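Local coordinates for probable aspartate aminotransferase 2 (Methanococcus jannaschii, PDB 2Z61) that catalyses the pyridoxal-phosphate-dependent transfer of an amino group from alanine to a furancarboxaldehyde phosphate, supplying the furan precursor of methanofuran, at the interface of chains A and B. Residues are numbered along the deposited sequence; one frame, centred on the assembly and turned at random. Chains: chain A/B, Probable aspartate aminotransferase 2.

The interface of chains A and B. Residues chain A 9, 12, 99, 123, 125, 128-129; chain B 249-251, 253.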
# COMPACT_ATOMS: atom_id res chain seq x y z
N PHE A 9 -4.46 17.05 -7.83
CA PHE A 9 -3.39 16.59 -6.94
C PHE A 9 -2.19 17.54 -6.94
O PHE A 9 -1.36 17.48 -7.84
CB PHE A 9 -2.92 15.20 -7.38
CG PHE A 9 -2.91 14.18 -6.28
CD1 PHE A 9 -4.09 13.60 -5.84
CD2 PHE A 9 -1.71 13.80 -5.69
CE1 PHE A 9 -4.08 12.65 -4.83
CE2 PHE A 9 -1.69 12.85 -4.68
CZ PHE A 9 -2.88 12.27 -4.25
N PHE A 12 4.42 18.72 -4.06
CA PHE A 12 5.18 19.22 -2.92
C PHE A 12 6.15 20.28 -3.43
O PHE A 12 6.85 20.06 -4.42
CB PHE A 12 5.97 18.09 -2.25
CG PHE A 12 5.16 16.86 -1.97
CD1 PHE A 12 4.80 15.98 -2.99
CD2 PHE A 12 4.76 16.55 -0.67
CE1 PHE A 12 4.07 14.83 -2.72
CE2 PHE A 12 4.03 15.40 -0.39
CZ PHE A 12 3.68 14.54 -1.42
N SER A 99 0.69 5.95 6.01
CA SER A 99 0.05 6.68 4.92
C SER A 99 -1.19 5.95 4.40
O SER A 99 -2.23 6.57 4.21
CB SER A 99 1.04 6.90 3.77
OG SER A 99 2.07 7.78 4.18
N TYR A 123 0.70 18.50 7.59
CA TYR A 123 1.30 17.54 6.67
C TYR A 123 0.68 17.75 5.28
O TYR A 123 -0.52 17.62 5.10
CB TYR A 123 1.01 16.11 7.15
CG TYR A 123 1.74 15.03 6.40
CD1 TYR A 123 1.07 13.90 5.92
CD2 TYR A 123 3.12 15.10 6.20
CE1 TYR A 123 1.74 12.88 5.26
CE2 TYR A 123 3.81 14.09 5.55
CZ TYR A 123 3.12 12.98 5.08
OH TYR A 123 3.80 11.99 4.43
N CYS A 125 0.27 15.99 2.63
CA CYS A 125 -0.54 14.92 2.03
C CYS A 125 -2.00 14.93 2.46
O CYS A 125 -2.86 14.41 1.73
CB CYS A 125 0.08 13.55 2.34
SG CYS A 125 1.79 13.37 1.77
N ASN A 128 -4.35 16.47 -0.11
CA ASN A 128 -4.49 15.65 -1.31
C ASN A 128 -5.43 14.46 -1.11
O ASN A 128 -6.24 14.15 -1.99
CB ASN A 128 -3.11 15.19 -1.80
CG ASN A 128 -2.34 16.31 -2.47
OD1 ASN A 128 -2.93 17.14 -3.16
ND2 ASN A 128 -1.02 16.33 -2.29
N PHE A 129 -5.33 13.81 0.04
CA PHE A 129 -6.20 12.68 0.35
C PHE A 129 -7.65 13.17 0.38
O PHE A 129 -8.55 12.51 -0.14
CB PHE A 129 -5.89 12.08 1.72
CG PHE A 129 -4.59 11.32 1.79
CD1 PHE A 129 -3.72 11.26 0.71
CD2 PHE A 129 -4.25 10.64 2.96
CE1 PHE A 129 -2.54 10.53 0.78
CE2 PHE A 129 -3.07 9.91 3.04
CZ PHE A 129 -2.21 9.85 1.95
N GLN B 249 3.75 8.80 -4.08
CA GLN B 249 4.44 9.66 -3.12
C GLN B 249 3.55 10.06 -1.95
O GLN B 249 4.03 10.27 -0.84
CB GLN B 249 4.96 10.93 -3.80
CG GLN B 249 5.92 10.68 -4.94
CD GLN B 249 6.26 11.95 -5.69
OE1 GLN B 249 5.38 12.60 -6.25
NE2 GLN B 249 7.54 12.31 -5.72
N ASN B 250 2.25 10.17 -2.20
CA ASN B 250 1.32 10.56 -1.15
C ASN B 250 0.78 9.39 -0.32
O ASN B 250 0.86 9.41 0.91
CB ASN B 250 0.13 11.33 -1.76
CG ASN B 250 0.48 12.79 -2.07
OD1 ASN B 250 0.27 13.68 -1.25
ND2 ASN B 250 1.01 13.03 -3.26
N LEU B 251 0.27 8.37 -1.01
CA LEU B 251 -0.35 7.22 -0.36
C LEU B 251 0.53 6.09 0.17
O LEU B 251 0.11 5.37 1.08
CB LEU B 251 -1.38 6.59 -1.30
CG LEU B 251 -2.62 7.39 -1.72
CD1 LEU B 251 -3.39 7.78 -0.49
CD2 LEU B 251 -2.22 8.63 -2.51
N ILE B 253 4.55 6.15 -0.38
CA ILE B 253 5.95 6.57 -0.28
C ILE B 253 6.85 5.70 -1.16
O ILE B 253 7.44 6.19 -2.12
CB ILE B 253 6.48 6.54 1.17
CG1 ILE B 253 5.52 7.28 2.11
CG2 ILE B 253 7.86 7.19 1.21
CD1 ILE B 253 5.37 8.75 1.83
O HOH W 1 1.88 10.48 3.32
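B:Asn250, near the end of helix 238-251, pushes its amide into a pocket of chain A lined by A:Phe9, A:Phe12, A:Cys125 and A:Asn128. The site is part of the two-fold interface of the homodimer, so it recurs with the chains exchanged. A:Asn128 ND2 gives a hydrogen bond to B:Asn250 OD1 at 3.1 Å. The bond is fairly straight at the hydrogen (157°), but the donor sits above the carbonyl plane. The two amides stand nearly perpendicular. The B:Asn250 CG is anti to its own carbonyl carbon (chi1 -79°), which sends the amide toward A:Asn128. A:Cys125 SG adds a weak hydrogen bond to the same oxygen. A:Phe9 runs past the B:Asn250 amide with its ring almost at right angles to it; A:Phe9 CE2 lies 3.4 Å from B:Asn250 CG, the amide carbon. The A:Phe12 ring, poorly ordered, meets this amide tip to tip. A:Phe129 from helix 125-132 turns its ring edge to the backbone carbonyl carbon of B:Asn250, and its CE1 lies 3.8 Å from B:Asn250 CB. An alanine in place of B:Asn250 would probably leave A:Asn128 ND2 without this acceptor and open a gap between the A:Phe9 and A:Phe12 rings. In the next shell, A:Asn128 CB lies over one face of the A:Phe9 ring. Water 1 bridges the chains by a hydrogen bond with the backbone oxygen B:Asn250 O at 2.8 Å. It also hydrogen-bonds with A:Ser99 OG and, at 2.7 Å, with the phenol oxygen OH of A:Tyr123.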